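PDB 5Y6H: flagellar brake protein YcgR from Escherichia coli K-12, which acts as a flagellar brake, slowing the motor when bound to cyclic di-GMP and thereby reducing swimming and swarming. Local coordinates for residues A[28-33]-A[71-76]; A[49-54]-A[102-107]. All coordinates share one frame; numbering follows the deposited sequence.

How the contacts relate
Contacts 1 and 2 belong to one antiparallel sheet in the N-terminal, PilZN domain of YcgR, the part of the protein involved in FliG binding; the PilZ domain, able to bind cyclic di-GMP, is not in this chain. Their centres lie about 12 Å apart. Strand 37-47 separates 30-34 from 50-54 in the sheet, yet the two contacts meet through side chains: Leu53 presents CD2 to Leu30 CD1 at 3.7 Å and CD1 to Ile73 CD1 at 3.9 Å. Phe84 adds a second link, touching Ile73 of contact 1 and Leu51 and Pro105 of contact 2. Along the chain the four segments alternate, so the two contacts cross in sequence.

Contact 1. Residues A[28-33]-A[71-76]; sequences IPLRLS and ITITAE
Arg31 and Thr74 face each other as an antiparallel hydrogen-bonded pair in the central sheet of the PilZN domain, and Ser33 with Thr72 repeats the pairing two residues on. Each pair exchanges two backbone N-H to carbonyl bonds, with Arg31 N to Thr74 O at 2.8 Å, nearly straight at 168°. Between them sits the non-hydrogen-bonded pair Leu32 and Ile73, whose side chains lie alongside each other on the opposite face of the sheet, Leu32 CD1 at 3.9 Å from Ile73 CG1. The methyl CG2 of Ile71 approaches Leu32 CG, while Leu30 divides its branches: CD1 reaches Ile73 CG2, and CD2 comes within 3.6 Å of Ala75 CB. Ile28 adds its CD1 to that alanine methyl, and Leu23 of helix 13-26 touches Ile28, Leu30 and Ala75 alike, bringing the helix against this end of the apolar face. Strands 37-47 and 80-86 flank the pair and take up the backbone bonds that point outward.

Two waters add to the direct bonds between the segments. One molecule donates to Pro29 O and accepts from Glu76 N, bridging the two segments beside the apolar Ala75 contact. On the face of Arg31, Ser33 and Thr74, the hydroxyl of Thr74 lies between its own backbone N and carbonyl carbon (chi1 52°), beside the start of the Arg31 side chain, with OG1 3.2 Å from Arg31 CB. There a second water joins three groups: it donates to Arg31 O, and hydrogen bonds tie it to Ser33 OG at 2.9 Å and to Thr74 OG1 at 2.7 Å.

Contact 2. Residues A[49-54]-A[102-107]; sequences DKLVLD and TVPPPT
Leu51 lays its CD1 methyl over one face of the Pro104 ring, almost above the ring centre: CD1 is 3.4 Å from Pro104 N and 3.7 Å from both CG and CD. Chi1 of -72° sets CG anti to the carbonyl carbon, and chi2 of 64° then carries CD1 onto the ring. At the edge of the same ring, CD meets the Asp49-Lys50 peptide, 3.7 Å from Asp49 C, so the proline is touched on a face by a methyl and at its rim by backbone. Val103 turns CG1 to Asp49 O.

Where strand 97-102 ends, Leu51 and Thr102 form an antiparallel hydrogen-bonded pair. Leu51 N donates to Thr102 O at 2.9 Å along a nearly straight path, although it stands 41° above the carbonyl plane; the return bond, Thr102 N to Leu51 O, lies in its carbonyl plane. Lys50 CA adds a CA-H contact to Thr102 O. On the side of this pair that faces Phe84 and Val86 of strand 80-86, Thr102 CG2 packs 4.0 Å from Leu51 CB, with Leu53 CD1 slightly farther off. The buried hydroxyl OG1 turns instead to Gln88 O, which satisfies it.

The chemistry is consistent with the strand pairing stopping here. Beyond Lys50 and Val103, which are neighbours in the register, continuing the antiparallel pattern would need an N-H from Pro104; a proline nitrogen has none, and its CD occupies that place against Asp49. Apolar contact thus takes over from hydrogen bonding as the chain passes into the Pro104-Pro106 loop toward strand 108-111.

Contact 1. Residues A[28-33]-A[71-76]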
loop_
_atom_site.group_PDB
_atom_site.type_symbol
_atom_site.label_atom_id
_atom_site.label_comp_id
_atom_site.label_asym_id
_atom_site.label_seq_id
_atom_site.Cartn_x
_atom_site.Cartn_y
_atom_site.Cartn_z
ATOM N N ILE A 28 -5.844 7.136 -6.167
ATOM C CA ILE A 28 -4.845 8.178 -5.943
ATOM C C ILE A 28 -3.467 7.533 -5.856
ATOM O O ILE A 28 -3.367 6.316 -5.626
ATOM C CB ILE A 28 -5.164 8.994 -4.681
ATOM C CG1 ILE A 28 -5.201 8.096 -3.446
ATOM C CG2 ILE A 28 -6.461 9.764 -4.859
ATOM C CD1 ILE A 28 -5.180 8.883 -2.139
ATOM N N PRO A 29 -2.383 8.290 -6.035
ATOM C CA PRO A 29 -1.050 7.683 -5.966
ATOM C C PRO A 29 -0.723 7.193 -4.566
ATOM O O PRO A 29 -1.192 7.734 -3.561
ATOM C CB PRO A 29 -0.112 8.825 -6.381
ATOM C CG PRO A 29 -0.980 9.839 -7.039
ATOM C CD PRO A 29 -2.319 9.716 -6.397
ATOM N N LEU A 30 0.087 6.143 -4.514
ATOM C CA LEU A 30 0.642 5.636 -3.271
ATOM C C LEU A 30 2.131 5.949 -3.232
ATOM O O LEU A 30 2.775 6.099 -4.274
ATOM C CB LEU A 30 0.457 4.118 -3.147
ATOM C CG LEU A 30 -0.910 3.471 -3.364
ATOM C CD1 LEU A 30 -0.807 1.978 -3.097
ATOM C CD2 LEU A 30 -1.981 4.098 -2.490
ATOM N N ARG A 31 2.676 6.044 -2.025
ATOM C CA ARG A 31 4.119 6.060 -1.830
ATOM C C ARG A 31 4.523 4.811 -1.060
ATOM O O ARG A 31 3.983 4.544 0.019
ATOM C CB ARG A 31 4.577 7.315 -1.081
ATOM C CG ARG A 31 6.058 7.289 -0.709
ATOM C CD ARG A 31 6.477 8.544 0.034
ATOM N NE ARG A 31 6.152 9.754 -0.714
ATOM C CZ ARG A 31 6.076 10.965 -0.174
ATOM N NH1 ARG A 31 5.772 12.013 -0.929
ATOM N NH2 ARG A 31 6.304 11.130 1.121
ATOM N N LEU A 32 5.450 4.043 -1.628
ATOM C CA LEU A 32 6.063 2.905 -0.953
ATOM C C LEU A 32 7.420 3.351 -0.434
ATOM O O LEU A 32 8.265 3.804 -1.214
ATOM C CB LEU A 32 6.226 1.712 -1.896
ATOM C CG LEU A 32 5.088 0.705 -2.101
ATOM C CD1 LEU A 32 3.731 1.386 -2.253
ATOM C CD2 LEU A 32 5.383 -0.177 -3.312
ATOM N N SER A 33 7.632 3.230 0.872
ATOM C CA SER A 33 8.886 3.630 1.490
ATOM C C SER A 33 9.512 2.452 2.224
ATOM O O SER A 33 8.814 1.672 2.880
ATOM C CB SER A 33 8.678 4.799 2.458
ATOM O OG SER A 33 8.125 5.928 1.798
ATOM N N ILE A 71 7.787 -2.460 4.548
ATOM C CA ILE A 71 7.450 -1.452 3.548
ATOM C C ILE A 71 6.278 -0.643 4.081
ATOM O O ILE A 71 5.224 -1.209 4.396
ATOM C CB ILE A 71 7.092 -2.076 2.185
ATOM C CG1 ILE A 71 8.247 -2.925 1.642
ATOM C CG2 ILE A 71 6.704 -0.995 1.188
ATOM C CD1 ILE A 71 8.109 -4.406 1.930
ATOM N N THR A 72 6.457 0.672 4.186
ATOM C CA THR A 72 5.405 1.580 4.625
ATOM C C THR A 72 4.706 2.174 3.410
ATOM O O THR A 72 5.362 2.691 2.499
ATOM C CB THR A 72 5.976 2.696 5.503
ATOM O OG1 THR A 72 6.523 2.127 6.698
ATOM C CG2 THR A 72 4.890 3.695 5.877
ATOM N N ILE A 73 3.379 2.098 3.397
ATOM C CA ILE A 73 2.571 2.569 2.280
ATOM C C ILE A 73 1.761 3.770 2.748
ATOM O O ILE A 73 1.061 3.693 3.767
ATOM C CB ILE A 73 1.668 1.446 1.741
ATOM C CG1 ILE A 73 2.536 0.255 1.311
ATOM C CG2 ILE A 73 0.818 1.957 0.593
ATOM C CD1 ILE A 73 1.772 -0.945 0.837
ATOM N N THR A 74 1.873 4.886 2.016
ATOM C CA THR A 74 1.187 6.130 2.348
ATOM C C THR A 74 0.407 6.645 1.146
ATOM O O THR A 74 0.817 6.468 -0.005
ATOM C CB THR A 74 2.176 7.220 2.806
ATOM O OG1 THR A 74 3.222 7.351 1.834
ATOM C CG2 THR A 74 2.788 6.840 4.156
ATOM N N ALA A 75 -0.711 7.311 1.425
ATOM C CA ALA A 75 -1.511 7.943 0.387
ATOM C C ALA A 75 -2.342 9.036 1.040
ATOM O O ALA A 75 -2.864 8.846 2.141
ATOM C CB ALA A 75 -2.424 6.940 -0.330
ATOM N N GLU A 76 -2.454 10.182 0.374
ATOM C CA GLU A 76 -3.206 11.273 0.974
ATOM C C GLU A 76 -3.877 12.125 -0.093
ATOM O O GLU A 76 -3.338 12.326 -1.185
ATOM C CB GLU A 76 -2.322 12.159 1.861
ATOM C CG GLU A 76 -1.071 12.694 1.189
ATOM C CD GLU A 76 -0.041 13.165 2.199
ATOM O OE1 GLU A 76 -0.393 14.006 3.052
ATOM O OE2 GLU A 76 1.115 12.692 2.147
HETATM O O HOH W 1 -1.269 10.153 -2.423
HETATM O O HOH W 2 5.298 5.731 2.434
#

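Contact 2. Residues A[49-54]-A[102-107]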
loop_
_atom_site.group_PDB
_atom_site.type_symbol
_atom_site.label_atom_id
_atom_site.label_comp_id
_atom_site.label_asym_id
_atom_site.label_seq_id
_atom_site.Cartn_x
_atom_site.Cartn_y
_atom_site.Cartn_z
ATOM N N ASP A 49 -8.065 -10.978 0.393
ATOM C CA ASP A 49 -6.836 -11.701 0.672
ATOM C C ASP A 49 -5.595 -11.116 0.009
ATOM O O ASP A 49 -4.491 -11.595 0.294
ATOM C CB ASP A 49 -6.983 -13.170 0.249
ATOM C CG ASP A 49 -7.992 -13.922 1.093
ATOM O OD1 ASP A 49 -8.668 -14.820 0.549
ATOM O OD2 ASP A 49 -8.109 -13.615 2.298
ATOM N N LYS A 50 -5.723 -10.100 -0.846
ATOM C CA LYS A 50 -4.540 -9.649 -1.570
ATOM C C LYS A 50 -4.671 -8.196 -2.010
ATOM O O LYS A 50 -5.771 -7.699 -2.269
ATOM C CB LYS A 50 -4.267 -10.551 -2.783
ATOM C CG LYS A 50 -4.774 -10.009 -4.110
ATOM C CD LYS A 50 -4.414 -10.938 -5.260
ATOM C CE LYS A 50 -5.547 -11.025 -6.269
ATOM N NZ LYS A 50 -5.161 -11.813 -7.473
ATOM N N LEU A 51 -3.522 -7.525 -2.077
ATOM C CA LEU A 51 -3.367 -6.216 -2.696
ATOM C C LEU A 51 -2.405 -6.350 -3.867
ATOM O O LEU A 51 -1.352 -6.981 -3.740
ATOM C CB LEU A 51 -2.794 -5.177 -1.718
ATOM C CG LEU A 51 -3.595 -4.580 -0.563
ATOM C CD1 LEU A 51 -3.967 -5.638 0.455
ATOM C CD2 LEU A 51 -2.786 -3.462 0.098
ATOM N N VAL A 52 -2.752 -5.743 -4.999
ATOM C CA VAL A 52 -1.873 -5.690 -6.165
ATOM C C VAL A 52 -1.436 -4.245 -6.347
ATOM O O VAL A 52 -2.281 -3.353 -6.485
ATOM C CB VAL A 52 -2.565 -6.222 -7.428
ATOM C CG1 VAL A 52 -1.584 -6.271 -8.587
ATOM C CG2 VAL A 52 -3.157 -7.598 -7.172
ATOM N N LEU A 53 -0.122 -4.011 -6.353
ATOM C CA LEU A 53 0.448 -2.669 -6.403
ATOM C C LEU A 53 1.291 -2.493 -7.661
ATOM O O LEU A 53 2.016 -3.406 -8.065
ATOM C CB LEU A 53 1.311 -2.391 -5.163
ATOM C CG LEU A 53 0.660 -2.661 -3.804
ATOM C CD1 LEU A 53 1.693 -2.638 -2.687
ATOM C CD2 LEU A 53 -0.448 -1.650 -3.525
ATOM N N ASP A 54 1.209 -1.308 -8.263
ATOM C CA ASP A 54 1.977 -1.017 -9.468
ATOM C C ASP A 54 3.473 -0.941 -9.168
ATOM O O ASP A 54 3.896 -0.495 -8.096
ATOM C CB ASP A 54 1.507 0.304 -10.088
ATOM C CG ASP A 54 1.865 0.427 -11.561
ATOM O OD1 ASP A 54 2.262 -0.585 -12.176
ATOM O OD2 ASP A 54 1.751 1.546 -12.110
ATOM N N THR A 102 0.919 -8.189 -2.161
ATOM C CA THR A 102 1.042 -8.337 -0.719
ATOM C C THR A 102 -0.350 -8.636 -0.168
ATOM O O THR A 102 -1.292 -8.882 -0.928
ATOM C CB THR A 102 1.705 -7.095 -0.107
ATOM O OG1 THR A 102 2.084 -7.365 1.249
ATOM C CG2 THR A 102 0.781 -5.884 -0.160
ATOM N N VAL A 103 -0.482 -8.643 1.152
ATOM C CA VAL A 103 -1.744 -9.010 1.793
ATOM C C VAL A 103 -2.157 -7.863 2.704
ATOM O O VAL A 103 -1.323 -7.020 3.081
ATOM C CB VAL A 103 -1.630 -10.350 2.557
ATOM C CG1 VAL A 103 -1.188 -11.460 1.608
ATOM C CG2 VAL A 103 -0.681 -10.223 3.728
ATOM N N PRO A 104 -3.439 -7.781 3.058
ATOM C CA PRO A 104 -3.916 -6.671 3.896
ATOM C C PRO A 104 -3.189 -6.625 5.228
ATOM O O PRO A 104 -2.898 -7.669 5.830
ATOM C CB PRO A 104 -5.408 -6.985 4.085
ATOM C CG PRO A 104 -5.777 -7.773 2.884
ATOM C CD PRO A 104 -4.559 -8.594 2.543
ATOM N N PRO A 105 -2.875 -5.421 5.717
ATOM C CA PRO A 105 -2.202 -5.316 7.005
ATOM C C PRO A 105 -3.172 -5.597 8.136
ATOM O O PRO A 105 -4.394 -5.439 7.980
ATOM C CB PRO A 105 -1.727 -3.851 7.029
ATOM C CG PRO A 105 -2.818 -3.143 6.267
ATOM C CD PRO A 105 -3.193 -4.100 5.148
ATOM N N PRO A 106 -2.675 -6.028 9.297
ATOM C CA PRO A 106 -3.581 -6.219 10.442
ATOM C C PRO A 106 -4.128 -4.915 10.996
ATOM O O PRO A 106 -5.216 -4.913 11.584
ATOM C CB PRO A 106 -2.704 -6.954 11.465
ATOM C CG PRO A 106 -1.301 -6.619 11.067
ATOM C CD PRO A 106 -1.316 -6.514 9.577
ATOM N N THR A 107 -3.405 -3.808 10.839
ATOM C CA THR A 107 -3.901 -2.500 11.246
ATOM C C THR A 107 -3.577 -1.482 10.162
ATOM O O THR A 107 -2.675 -1.676 9.345
ATOM C CB THR A 107 -3.311 -2.034 12.591
ATOM O OG1 THR A 107 -1.901 -1.809 12.454
ATOM C CG2 THR A 107 -3.559 -3.060 13.690
#